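Local coordinates for non-toxic crystal protein (Bacillus thuringiensis, PDB 2D42) that is of unknown function and non-toxic, but closely resembles beta-pore-forming toxins of the aerolysin and epsilon-toxin type in its structure, at residues 43-48 with 164-169; 84-89 with 127-132; 91-96 with 220-225; 102-107 with 117-122; 110-115 with 232-237. All blocks are in the same frame, centred on the assembly; numbering follows the deposited sequence.

Contact 1: residues 43-48 with 164-169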
# COMPACT_ATOMS: atom_id res chain seq x y z
N ARG A 43 2.74 -6.85 2.89
CA ARG A 43 1.98 -7.40 3.99
C ARG A 43 2.33 -6.71 5.30
O ARG A 43 3.37 -6.07 5.42
CB ARG A 43 2.18 -8.92 4.09
CG ARG A 43 3.62 -9.39 4.13
CD ARG A 43 3.68 -10.90 3.83
NE ARG A 43 5.05 -11.40 3.74
CZ ARG A 43 5.88 -11.51 4.77
NH1 ARG A 43 5.48 -11.15 5.99
NH2 ARG A 43 7.11 -11.96 4.59
N ILE A 44 1.43 -6.84 6.27
CA ILE A 44 1.57 -6.24 7.58
C ILE A 44 1.73 -7.36 8.61
O ILE A 44 0.77 -8.02 8.97
CB ILE A 44 0.33 -5.38 7.89
CG1 ILE A 44 0.21 -4.30 6.82
CG2 ILE A 44 0.41 -4.78 9.31
CD1 ILE A 44 -1.07 -3.52 6.88
N PRO A 45 2.96 -7.58 9.08
CA PRO A 45 3.18 -8.65 10.06
C PRO A 45 2.37 -8.55 11.36
O PRO A 45 2.08 -9.57 11.97
CB PRO A 45 4.70 -8.63 10.27
CG PRO A 45 5.07 -7.21 9.94
CD PRO A 45 4.22 -6.89 8.75
N ASP A 46 2.01 -7.34 11.78
CA ASP A 46 1.21 -7.17 13.00
C ASP A 46 -0.09 -6.46 12.63
O ASP A 46 -0.18 -5.24 12.70
CB ASP A 46 1.97 -6.36 14.05
CG ASP A 46 1.20 -6.22 15.36
OD1 ASP A 46 0.10 -6.80 15.47
OD2 ASP A 46 1.69 -5.53 16.28
N PRO A 47 -1.11 -7.23 12.21
CA PRO A 47 -2.41 -6.69 11.81
C PRO A 47 -3.36 -6.31 12.95
O PRO A 47 -4.49 -5.91 12.70
CB PRO A 47 -2.98 -7.82 10.95
CG PRO A 47 -2.50 -9.02 11.68
CD PRO A 47 -1.05 -8.68 11.96
N ILE A 48 -2.89 -6.43 14.18
CA ILE A 48 -3.72 -6.09 15.33
C ILE A 48 -3.50 -4.62 15.67
O ILE A 48 -2.46 -4.25 16.21
CB ILE A 48 -3.36 -6.96 16.55
CG1 ILE A 48 -3.42 -8.45 16.17
CG2 ILE A 48 -4.30 -6.66 17.71
CD1 ILE A 48 -4.68 -8.86 15.42
N GLU A 164 -0.93 2.78 12.19
CA GLU A 164 0.41 3.09 11.72
C GLU A 164 1.11 1.75 11.84
O GLU A 164 1.31 1.24 12.95
CB GLU A 164 1.07 4.14 12.60
CG GLU A 164 2.13 4.94 11.88
CD GLU A 164 2.86 5.91 12.78
OE1 GLU A 164 2.18 6.65 13.53
OE2 GLU A 164 4.11 5.93 12.73
N LYS A 165 1.48 1.17 10.70
CA LYS A 165 2.13 -0.14 10.72
C LYS A 165 3.34 -0.28 9.82
O LYS A 165 3.48 0.41 8.80
CB LYS A 165 1.13 -1.22 10.32
CG LYS A 165 -0.02 -1.43 11.28
CD LYS A 165 0.46 -2.08 12.56
CE LYS A 165 -0.72 -2.32 13.49
NZ LYS A 165 -0.31 -3.20 14.62
N MET A 166 4.21 -1.20 10.20
CA MET A 166 5.40 -1.50 9.42
C MET A 166 4.92 -2.48 8.35
O MET A 166 3.98 -3.26 8.57
CB MET A 166 6.45 -2.15 10.33
CG MET A 166 7.66 -2.74 9.61
SD MET A 166 7.41 -4.50 9.24
CE MET A 166 7.72 -5.23 10.88
N THR A 167 5.53 -2.44 7.18
CA THR A 167 5.13 -3.36 6.13
C THR A 167 6.34 -4.14 5.64
O THR A 167 7.47 -3.67 5.74
CB THR A 167 4.55 -2.63 4.91
OG1 THR A 167 5.53 -1.73 4.39
CG2 THR A 167 3.28 -1.85 5.29
N VAL A 168 6.09 -5.35 5.15
CA VAL A 168 7.15 -6.18 4.61
C VAL A 168 6.86 -6.10 3.11
O VAL A 168 5.78 -6.46 2.66
CB VAL A 168 7.05 -7.64 5.10
CG1 VAL A 168 8.06 -8.52 4.34
CG2 VAL A 168 7.38 -7.69 6.61
N LEU A 169 7.82 -5.59 2.34
CA LEU A 169 7.60 -5.46 0.91
C LEU A 169 8.28 -6.60 0.18
O LEU A 169 9.42 -6.94 0.47
CB LEU A 169 8.14 -4.10 0.43
CG LEU A 169 7.59 -2.90 1.21
CD1 LEU A 169 8.25 -1.62 0.72
CD2 LEU A 169 6.06 -2.83 1.06
O HOH W 1 3.19 -4.83 11.01
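R43 and V168 form an antiparallel hydrogen-bonded pair where strand 36-43 ends. R43 N gives to V168 O at 3.1 Å and V168 N gives to R43 O at 2.8 Å, the second bond nearly straight at 169°. Their side chains run side by side in the same direction. V168 CG1 lies over one face of the guanidinium, towards its rim, 3.6 Å from R43 NH2, while the polar end of the arginine forms a salt bridge with E170. Past this pair residues 44-48 part from strand 150-185 and loop along the flank of the long sheet that runs through this elongated, aerolysin-type molecule, before reaching strand 48-49 beside strand 101-109. The K165 ammonium grips the far end of the loop, chiefly through hydrogen bonds to carbonyls. A bend at chi2 (-71°) turns K165 CD toward D46 O. At the tip, NZ bonds to D46 O at 2.8 Å and I48 O at 2.9 Å, both met from above the carbonyl plane. A longer salt bridge ties the same NZ to D46 OD2 at 3.5 Å. D46 OD1 accepts from I48 N in an Asx turn, which probably helps to orient the D46 carboxylate. One water accepts from D46 N and donates to M166 O. Apolar contacts fill the middle: P45 CG meets M166 CE tightly at 3.4 Å, the proline and methionine crossing at about a right angle; P45 CD rests near V168 CG2. I44 CG2 lies against K165 CB at 3.8 Å, and its other branch faces A105 and L107 of strand 101-109.

Contact 2: residues 84-89 with 127-132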
# COMPACT_ATOMS: atom_id res chain seq x y z
N ARG A 84 -8.06 8.51 4.37
CA ARG A 84 -6.79 8.42 3.68
C ARG A 84 -5.80 7.46 4.30
O ARG A 84 -5.79 7.26 5.51
CB ARG A 84 -6.14 9.81 3.61
CG ARG A 84 -4.72 9.80 3.05
CD ARG A 84 -4.25 11.21 2.75
NE ARG A 84 -5.16 11.90 1.83
CZ ARG A 84 -4.92 13.10 1.30
NH1 ARG A 84 -3.81 13.75 1.59
NH2 ARG A 84 -5.81 13.65 0.49
N THR A 85 -4.97 6.86 3.45
CA THR A 85 -3.93 5.96 3.90
C THR A 85 -2.68 6.38 3.15
O THR A 85 -2.74 6.76 1.98
CB THR A 85 -4.24 4.49 3.56
OG1 THR A 85 -4.19 4.30 2.14
CG2 THR A 85 -5.62 4.11 4.08
N SER A 86 -1.54 6.33 3.83
CA SER A 86 -0.29 6.72 3.22
C SER A 86 0.78 5.65 3.46
O SER A 86 0.82 5.04 4.53
CB SER A 86 0.17 8.05 3.82
OG SER A 86 1.37 8.48 3.22
N SER A 87 1.62 5.40 2.46
CA SER A 87 2.69 4.41 2.59
C SER A 87 4.02 5.03 2.19
O SER A 87 4.06 6.05 1.51
CB SER A 87 2.42 3.20 1.69
OG SER A 87 2.61 3.54 0.33
N GLN A 88 5.12 4.41 2.62
CA GLN A 88 6.44 4.91 2.29
C GLN A 88 7.48 3.82 2.43
O GLN A 88 7.65 3.25 3.51
CB GLN A 88 6.83 6.08 3.19
CG GLN A 88 8.17 6.71 2.82
CD GLN A 88 8.63 7.75 3.84
OE1 GLN A 88 9.50 8.55 3.55
NE2 GLN A 88 8.04 7.71 5.02
N THR A 89 8.19 3.54 1.35
CA THR A 89 9.22 2.51 1.38
C THR A 89 10.49 2.98 2.08
O THR A 89 10.93 4.12 1.93
CB THR A 89 9.63 2.09 -0.04
OG1 THR A 89 8.50 1.52 -0.70
CG2 THR A 89 10.79 1.07 0.02
N GLU A 127 11.56 6.12 -2.16
CA GLU A 127 11.21 6.39 -0.77
C GLU A 127 10.23 7.54 -0.61
O GLU A 127 10.14 8.13 0.46
CB GLU A 127 12.47 6.66 0.04
CG GLU A 127 13.43 5.49 0.08
CD GLU A 127 14.70 5.79 0.87
OE1 GLU A 127 14.58 6.20 2.04
OE2 GLU A 127 15.80 5.61 0.33
N ASN A 128 9.48 7.85 -1.67
CA ASN A 128 8.51 8.94 -1.60
C ASN A 128 7.23 8.48 -0.91
O ASN A 128 6.94 7.28 -0.82
CB ASN A 128 8.16 9.46 -3.00
CG ASN A 128 9.38 9.89 -3.81
OD1 ASN A 128 10.32 10.46 -3.27
ND2 ASN A 128 9.35 9.62 -5.11
N LYS A 129 6.46 9.44 -0.45
CA LYS A 129 5.20 9.17 0.23
C LYS A 129 4.09 9.04 -0.81
O LYS A 129 3.98 9.85 -1.72
CB LYS A 129 4.90 10.31 1.20
CG LYS A 129 3.67 10.15 2.05
CD LYS A 129 3.62 11.24 3.13
CE LYS A 129 2.37 11.15 4.01
NZ LYS A 129 1.10 11.39 3.26
N TYR A 130 3.29 7.99 -0.67
CA TYR A 130 2.18 7.74 -1.59
C TYR A 130 0.86 7.72 -0.82
O TYR A 130 0.69 6.92 0.11
CB TYR A 130 2.36 6.40 -2.30
CG TYR A 130 3.37 6.44 -3.42
CD1 TYR A 130 2.95 6.38 -4.75
CD2 TYR A 130 4.73 6.51 -3.16
CE1 TYR A 130 3.86 6.39 -5.80
CE2 TYR A 130 5.66 6.53 -4.20
CZ TYR A 130 5.21 6.47 -5.52
OH TYR A 130 6.12 6.47 -6.55
N THR A 131 -0.07 8.57 -1.22
CA THR A 131 -1.37 8.64 -0.55
C THR A 131 -2.50 8.12 -1.42
O THR A 131 -2.47 8.23 -2.65
CB THR A 131 -1.70 10.07 -0.13
OG1 THR A 131 -1.80 10.89 -1.30
CG2 THR A 131 -0.61 10.62 0.76
N LEU A 132 -3.51 7.55 -0.77
CA LEU A 132 -4.68 7.04 -1.47
C LEU A 132 -5.95 7.38 -0.69
O LEU A 132 -6.10 6.98 0.47
CB LEU A 132 -4.59 5.52 -1.63
CG LEU A 132 -5.82 4.85 -2.26
CD1 LEU A 132 -6.02 5.36 -3.68
CD2 LEU A 132 -5.65 3.34 -2.27
O HOH W 2 7.75 4.88 -1.18
O HOH W 3 12.27 6.01 3.47
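T85 pairs with L132 and S87 with Y130 as antiparallel hydrogen-bonded pairs, two bonds each. S87 N reaches Y130 O at 2.9 Å, and Y130 N returns to S87 O at 3.0 Å, the N-H...O angle 171°, almost straight. Between them S86 and T131 make a non-hydrogen-bonded pair, their CA atoms 4.4 Å apart. On the face of S86 and T131, the S86 hydroxyl stands anti to the backbone N (chi1 -178°) and the lysine chain of K129 wraps round it: K129 CG lies 3.1 Å from S86 OG, and K129 NZ, turned back at chi4, gives it a weak hydrogen bond of 2.9 Å. T131 CG2 closes in on the same hydroxyl, and R84 CD crosses over T131 CB at 4.0 Å. Where the pairing frays, a water donates to both T89 O and E127 OE1, and another accepts from T89 N. In the next shell, R84 NE is drawn to D133 by a salt bridge. On the other face the hydroxyls of T85 and S87 bond to A119 O and E121 O, fastening strand 114-122 of the neighbouring hairpin; T89 OG1 bonds to A123 O, just after that strand. Strand 71-94, bonded to strand 219-244 along its other edge, is here an inner strand of the long, mostly antiparallel sheet of aerolysin-like toxins.

Contact 3: residues 91-96 with 220-225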
# COMPACT_ATOMS: atom_id res chain seq x y z
N ASP A 91 13.22 0.24 2.66
CA ASP A 91 14.17 -0.59 1.93
C ASP A 91 13.47 -1.19 0.71
O ASP A 91 12.60 -2.07 0.84
CB ASP A 91 14.72 -1.71 2.81
CG ASP A 91 15.55 -1.18 3.98
OD1 ASP A 91 16.11 -0.07 3.85
OD2 ASP A 91 15.65 -1.87 5.01
N GLY A 92 13.84 -0.70 -0.47
CA GLY A 92 13.23 -1.19 -1.68
C GLY A 92 14.21 -1.56 -2.78
O GLY A 92 15.41 -1.72 -2.56
N VAL A 93 13.68 -1.67 -4.00
CA VAL A 93 14.49 -2.03 -5.15
C VAL A 93 13.87 -1.43 -6.40
O VAL A 93 12.67 -1.14 -6.42
CB VAL A 93 14.57 -3.57 -5.28
CG1 VAL A 93 13.17 -4.16 -5.47
CG2 VAL A 93 15.48 -3.95 -6.46
N THR A 94 14.68 -1.22 -7.43
CA THR A 94 14.19 -0.66 -8.69
C THR A 94 15.05 -1.06 -9.88
O THR A 94 16.26 -1.28 -9.75
CB THR A 94 14.13 0.88 -8.65
OG1 THR A 94 13.55 1.38 -9.87
CG2 THR A 94 15.52 1.47 -8.49
N ALA A 95 14.42 -1.14 -11.05
CA ALA A 95 15.11 -1.48 -12.28
C ALA A 95 15.22 -0.21 -13.10
O ALA A 95 15.51 -0.25 -14.30
CB ALA A 95 14.32 -2.55 -13.04
N GLY A 96 14.98 0.93 -12.46
CA GLY A 96 15.06 2.20 -13.16
C GLY A 96 13.73 2.85 -13.48
O GLY A 96 13.69 3.97 -13.97
N ALA A 220 14.94 -14.14 -8.41
CA ALA A 220 15.43 -13.73 -7.11
C ALA A 220 14.23 -13.16 -6.37
O ALA A 220 13.43 -12.43 -6.96
CB ALA A 220 16.52 -12.68 -7.26
N TYR A 221 14.09 -13.50 -5.10
CA TYR A 221 12.98 -12.99 -4.32
C TYR A 221 13.50 -11.86 -3.44
O TYR A 221 14.44 -12.04 -2.66
CB TYR A 221 12.36 -14.10 -3.45
CG TYR A 221 11.53 -15.10 -4.23
CD1 TYR A 221 12.11 -16.25 -4.78
CD2 TYR A 221 10.17 -14.89 -4.42
CE1 TYR A 221 11.33 -17.18 -5.50
CE2 TYR A 221 9.39 -15.81 -5.14
CZ TYR A 221 9.97 -16.95 -5.68
OH TYR A 221 9.19 -17.84 -6.38
N PHE A 222 12.90 -10.68 -3.58
CA PHE A 222 13.33 -9.53 -2.79
C PHE A 222 12.44 -9.33 -1.57
O PHE A 222 11.22 -9.48 -1.65
CB PHE A 222 13.30 -8.25 -3.64
CG PHE A 222 13.56 -7.00 -2.85
CD1 PHE A 222 14.85 -6.67 -2.45
CD2 PHE A 222 12.51 -6.17 -2.46
CE1 PHE A 222 15.10 -5.53 -1.66
CE2 PHE A 222 12.74 -5.03 -1.68
CZ PHE A 222 14.03 -4.71 -1.28
N THR A 223 13.05 -9.01 -0.44
CA THR A 223 12.27 -8.73 0.76
C THR A 223 12.73 -7.40 1.32
O THR A 223 13.88 -7.24 1.73
CB THR A 223 12.42 -9.84 1.82
OG1 THR A 223 11.79 -11.03 1.34
CG2 THR A 223 11.73 -9.42 3.13
N GLY A 224 11.81 -6.44 1.30
CA GLY A 224 12.11 -5.11 1.80
C GLY A 224 11.20 -4.69 2.93
O GLY A 224 10.49 -5.52 3.53
N GLU A 225 11.18 -3.40 3.21
CA GLU A 225 10.39 -2.88 4.31
C GLU A 225 9.88 -1.47 4.08
O GLU A 225 10.52 -0.66 3.41
CB GLU A 225 11.25 -2.93 5.57
CG GLU A 225 10.59 -2.44 6.83
CD GLU A 225 11.61 -2.21 7.93
OE1 GLU A 225 12.48 -3.09 8.13
OE2 GLU A 225 11.54 -1.16 8.60
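F222 packs against residues 91-93 where strand 71-94 turns a corner and leaves strand 219-244 in this elongated beta fold; the parts before and after the corner belong to different sheets or faces. At the corner itself, D91 N gives to E225 O at 2.9 Å, and E225 N returns to D91 O in the carbonyl plane, on a lone pair. From CB, the F222 side chain sets off with CG anti to the backbone N (chi1 173°), toward residues 91-93. CG and CD2 lie beneath V93 CG1, which is 3.7 Å from CD2 and stands over the ring face, 3.9 Å from the ring centroid and 18° off the ring normal: a CH-pi contact. Further out, CE2 meets G92 CA and CE1 comes near G92 O, both at 3.9 Å. At the tip, CZ touches G92 C at 3.5 Å. F211 meets the same ring, and C171 of strand 150-185 also packs here. The carboxylates of D91 and E225 lie near each other, but E225 OE2 is engaged by R90 in a salt bridge. Lacking a side chain, G224 lets D91 O come within 3.2 Å of its CA, while the same oxygen sits at the edge of the F222 ring, in its plane.

Contact 4: residues 102-107 with 117-122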
# COMPACT_ATOMS: atom_id res chain seq x y z
N LYS A 102 -0.95 -1.60 -5.85
CA LYS A 102 -2.18 -1.47 -5.07
C LYS A 102 -2.15 -2.62 -4.06
O LYS A 102 -1.88 -3.75 -4.45
CB LYS A 102 -3.41 -1.61 -5.97
CG LYS A 102 -4.63 -0.80 -5.53
CD LYS A 102 -5.04 -1.07 -4.09
CE LYS A 102 -6.35 -0.36 -3.76
NZ LYS A 102 -6.31 1.09 -4.11
N TYR A 103 -2.41 -2.33 -2.79
CA TYR A 103 -2.36 -3.37 -1.75
C TYR A 103 -3.57 -3.35 -0.81
O TYR A 103 -4.34 -2.39 -0.79
CB TYR A 103 -1.08 -3.22 -0.93
CG TYR A 103 0.18 -3.05 -1.74
CD1 TYR A 103 0.78 -4.14 -2.38
CD2 TYR A 103 0.79 -1.80 -1.86
CE1 TYR A 103 1.96 -3.99 -3.11
CE2 TYR A 103 1.96 -1.64 -2.60
CZ TYR A 103 2.54 -2.73 -3.21
OH TYR A 103 3.73 -2.58 -3.89
N PHE A 104 -3.71 -4.42 -0.02
CA PHE A 104 -4.82 -4.55 0.93
C PHE A 104 -4.36 -5.26 2.20
O PHE A 104 -3.31 -5.92 2.22
CB PHE A 104 -5.97 -5.35 0.30
CG PHE A 104 -6.70 -4.61 -0.78
CD1 PHE A 104 -7.79 -3.79 -0.46
CD2 PHE A 104 -6.30 -4.71 -2.11
CE1 PHE A 104 -8.46 -3.09 -1.46
CE2 PHE A 104 -6.97 -4.01 -3.11
CZ PHE A 104 -8.05 -3.20 -2.79
N ALA A 105 -5.14 -5.12 3.26
CA ALA A 105 -4.82 -5.75 4.53
C ALA A 105 -6.06 -5.79 5.41
O ALA A 105 -6.79 -4.80 5.51
CB ALA A 105 -3.71 -4.99 5.23
N ASN A 106 -6.32 -6.95 6.01
CA ASN A 106 -7.47 -7.12 6.88
C ASN A 106 -7.01 -6.85 8.30
O ASN A 106 -6.53 -7.74 9.00
CB ASN A 106 -8.02 -8.55 6.77
CG ASN A 106 -8.66 -8.81 5.42
OD1 ASN A 106 -9.59 -8.11 5.02
ND2 ASN A 106 -8.17 -9.82 4.71
N LEU A 107 -7.11 -5.60 8.72
CA LEU A 107 -6.68 -5.23 10.06
C LEU A 107 -7.77 -5.48 11.10
O LEU A 107 -8.95 -5.47 10.78
CB LEU A 107 -6.27 -3.76 10.07
CG LEU A 107 -5.13 -3.36 9.13
CD1 LEU A 107 -4.86 -1.86 9.25
CD2 LEU A 107 -3.88 -4.15 9.46
N ARG A 117 -10.92 -3.83 6.42
CA ARG A 117 -10.00 -4.11 5.32
C ARG A 117 -9.55 -2.77 4.75
O ARG A 117 -10.37 -2.01 4.26
CB ARG A 117 -10.69 -4.92 4.21
CG ARG A 117 -9.73 -5.51 3.18
CD ARG A 117 -10.47 -6.20 2.02
NE ARG A 117 -10.74 -5.26 0.94
CZ ARG A 117 -11.94 -4.99 0.44
NH1 ARG A 117 -13.02 -5.60 0.92
NH2 ARG A 117 -12.06 -4.10 -0.53
N ILE A 118 -8.26 -2.48 4.82
CA ILE A 118 -7.76 -1.22 4.28
C ILE A 118 -7.16 -1.46 2.90
O ILE A 118 -6.85 -2.59 2.53
CB ILE A 118 -6.65 -0.60 5.14
CG1 ILE A 118 -5.41 -1.51 5.12
CG2 ILE A 118 -7.15 -0.38 6.58
CD1 ILE A 118 -4.16 -0.81 5.58
N ALA A 119 -7.01 -0.37 2.15
CA ALA A 119 -6.43 -0.41 0.82
C ALA A 119 -5.42 0.72 0.78
O ALA A 119 -5.64 1.78 1.38
CB ALA A 119 -7.51 -0.19 -0.25
N PHE A 120 -4.29 0.47 0.13
CA PHE A 120 -3.25 1.48 0.01
C PHE A 120 -2.41 1.29 -1.24
O PHE A 120 -2.45 0.22 -1.88
CB PHE A 120 -2.37 1.50 1.27
CG PHE A 120 -1.60 0.23 1.53
CD1 PHE A 120 -0.25 0.14 1.18
CD2 PHE A 120 -2.19 -0.85 2.18
CE1 PHE A 120 0.50 -1.00 1.49
CE2 PHE A 120 -1.45 -1.99 2.49
CZ PHE A 120 -0.10 -2.07 2.15
N GLU A 121 -1.69 2.34 -1.62
CA GLU A 121 -0.82 2.28 -2.79
C GLU A 121 0.58 2.63 -2.35
O GLU A 121 0.78 3.34 -1.34
CB GLU A 121 -1.27 3.26 -3.88
CG GLU A 121 -2.61 2.93 -4.50
CD GLU A 121 -2.98 3.90 -5.61
OE1 GLU A 121 -2.46 5.03 -5.63
OE2 GLU A 121 -3.82 3.53 -6.47
N GLY A 122 1.57 2.15 -3.09
CA GLY A 122 2.95 2.43 -2.74
C GLY A 122 3.89 1.94 -3.83
O GLY A 122 3.50 1.17 -4.71
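Y103 with F120 and A105 with I118 are the hydrogen-bonded pairs of a twisted antiparallel hairpin whose strand axes come within 4.6 Å at 150°, with K102-E121, F104-A119 and N106-R117 as the non-hydrogen-bonded pairs between and beyond them. The Y103 N to F120 O bond is short, 2.7 Å. On the face of Y103 and F120, F120 CG takes the crowded position between the backbone N and the carbonyl carbon (chi1 63°), and the ring lies across toward the partner strand. There Y103 CB sits over its face, 3.6 Å from the centroid, in a CH-pi contact, while the two rings meet obliquely. A105 CB rests on I118 CG1, and L107 CD1 on I118 CG2 at 3.8 Å, extending the apolar face. The other face is mixed. F104 CE1 presses on A119 CB at 3.3 Å, and F104 CD1 lies at the edge of the R117 guanidinium, in its plane and 3.6 Å from NE. N106 and R117 run side by side, N106 OD1 approaching R117 CG at 3.2 Å. K102 bends so that CE touches A119 CB, and its NZ remains 4.2 Å from E121 OE2, beyond salt-bridge range. One largely apolar face and one mixed face recall the hairpin that aerolysin-type toxins probably insert into membranes. In this structure the hairpin lies against the body: Y103 and F120 pack on strand 36-43, I118 and F120 on I228 of strand 219-244, and K102 and E121 touch L132 of strand 129-146.

Contact 5: residues 110-115 with 232-237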
# COMPACT_ATOMS: atom_id res chain seq x y z
N GLU A 110 -8.58 -3.86 17.68
CA GLU A 110 -8.74 -4.40 19.02
C GLU A 110 -9.59 -3.59 20.00
O GLU A 110 -10.33 -4.18 20.79
CB GLU A 110 -7.36 -4.64 19.62
CG GLU A 110 -7.34 -5.37 20.94
CD GLU A 110 -5.93 -5.81 21.28
OE1 GLU A 110 -5.59 -6.98 21.02
OE2 GLU A 110 -5.16 -4.98 21.80
N GLN A 111 -9.51 -2.27 19.94
CA GLN A 111 -10.28 -1.44 20.86
C GLN A 111 -11.79 -1.49 20.65
O GLN A 111 -12.55 -1.11 21.54
CB GLN A 111 -9.81 0.02 20.81
CG GLN A 111 -8.56 0.25 21.65
CD GLN A 111 -8.42 1.69 22.11
OE1 GLN A 111 -9.36 2.27 22.66
NE2 GLN A 111 -7.24 2.27 21.90
N VAL A 112 -12.23 -1.93 19.48
CA VAL A 112 -13.66 -2.03 19.23
C VAL A 112 -14.06 -3.44 18.81
O VAL A 112 -15.23 -3.72 18.57
CB VAL A 112 -14.13 -1.00 18.17
CG1 VAL A 112 -13.99 0.42 18.74
CG2 VAL A 112 -13.30 -1.15 16.89
N GLY A 113 -13.07 -4.32 18.72
CA GLY A 113 -13.33 -5.70 18.34
C GLY A 113 -13.91 -5.85 16.94
O GLY A 113 -14.77 -6.69 16.71
N LEU A 114 -13.43 -5.04 16.00
CA LEU A 114 -13.95 -5.10 14.64
C LEU A 114 -12.83 -5.11 13.61
O LEU A 114 -11.84 -4.39 13.74
CB LEU A 114 -14.86 -3.90 14.39
CG LEU A 114 -16.17 -4.10 13.65
CD1 LEU A 114 -16.99 -5.21 14.30
CD2 LEU A 114 -16.94 -2.80 13.68
N SER A 115 -12.98 -5.94 12.57
CA SER A 115 -11.97 -5.96 11.52
C SER A 115 -12.33 -4.90 10.50
O SER A 115 -13.50 -4.52 10.37
CB SER A 115 -11.92 -7.34 10.84
OG SER A 115 -11.34 -8.29 11.72
N ILE A 232 -9.82 4.65 8.61
CA ILE A 232 -10.87 3.96 7.88
C ILE A 232 -12.15 3.88 8.72
O ILE A 232 -12.09 3.74 9.95
CB ILE A 232 -10.47 2.51 7.51
CG1 ILE A 232 -10.33 1.67 8.77
CG2 ILE A 232 -9.15 2.50 6.78
CD1 ILE A 232 -10.25 0.19 8.49
N GLY A 233 -13.29 3.98 8.04
CA GLY A 233 -14.57 3.88 8.72
C GLY A 233 -14.77 2.41 9.02
O GLY A 233 -14.65 1.57 8.12
N LEU A 234 -15.07 2.08 10.28
CA LEU A 234 -15.25 0.70 10.71
C LEU A 234 -16.70 0.25 10.78
O LEU A 234 -17.03 -0.87 10.37
CB LEU A 234 -14.58 0.51 12.09
CG LEU A 234 -13.06 0.74 12.09
CD1 LEU A 234 -12.50 0.63 13.50
CD2 LEU A 234 -12.40 -0.27 11.15
N GLN A 235 -17.56 1.10 11.33
CA GLN A 235 -18.99 0.80 11.44
C GLN A 235 -19.74 2.09 11.74
O GLN A 235 -19.13 3.10 12.09
CB GLN A 235 -19.25 -0.21 12.56
CG GLN A 235 -19.08 0.35 13.96
CD GLN A 235 -19.40 -0.67 15.04
OE1 GLN A 235 -20.48 -1.25 15.05
NE2 GLN A 235 -18.45 -0.88 15.95
N THR A 236 -21.06 2.04 11.63
CA THR A 236 -21.88 3.21 11.89
C THR A 236 -22.93 2.93 12.94
O THR A 236 -23.30 1.78 13.19
CB THR A 236 -22.59 3.69 10.63
OG1 THR A 236 -23.38 2.62 10.11
CG2 THR A 236 -21.58 4.14 9.59
N PHE A 237 -23.42 4.00 13.57
CA PHE A 237 -24.45 3.88 14.58
C PHE A 237 -25.48 4.98 14.37
O PHE A 237 -25.13 6.11 14.00
CB PHE A 237 -23.89 4.07 16.00
CG PHE A 237 -22.77 3.15 16.37
CD1 PHE A 237 -21.44 3.54 16.20
CD2 PHE A 237 -23.03 1.89 16.93
CE1 PHE A 237 -20.39 2.71 16.59
CE2 PHE A 237 -21.99 1.05 17.32
CZ PHE A 237 -20.67 1.46 17.16
O HOH W 4 -15.47 -2.85 9.42
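The turn of the beta hairpin 101-109/114-122 lays V112 and L114 against L234 and Q235 of strand 219-244, part of the long sheet of this aerolysin-like fold. A G1 beta bulge closes the turn, G113 and L114 both facing F109, with G113 at positive phi. From the loop, V112 CG2 meets L234 CD1 at 3.9 Å, the two side chains set at a slant to each other. V53 touches both of these residues, and F109 also packs on L234. L114 reaches over with one methyl: CD2 lies against the flank of Q235, 3.6 Å from CB and 3.3 Å from NE2, the leucine and glutamine at about a right angle. The chain of Q235 is extended beyond CG, and its NE2 is bound to E159 of strand 150-185, so the amide that L114 touches is anchored by the neighbouring strand. L234 and Q235 both bond through the backbone to E159, and the psi of L234 (-44°) kinks strand 219-244 here; both side chains point toward the hairpin turn. A water donates to S115 O at 2.8 Å and to L234 O at 2.7 Å.

How the contacts relate
Contacts 3, 1 and 5 string out along the molecule, contacts 3 and 5 lying farthest apart with centres about 34 Å from each other although both use strand 219-244. Contacts 2 and 4 lie between, centres about 11 Å apart, and the threonine and serine hydroxyls of contact 2 join sheet to hairpin. Contact 4 is nested in the chain loops closed by contacts 1, 2 and 3. The hairpin also meets contact 1, where I44 CD1 packs on A105 CB at 3.4 Å. Contact 5 lies at the turn of the same hairpin, I118 CG2 touching I232 CG2 at 3.5 Å. Contacts 1 and 3 join through neighbouring strands 150-185 and 219-244.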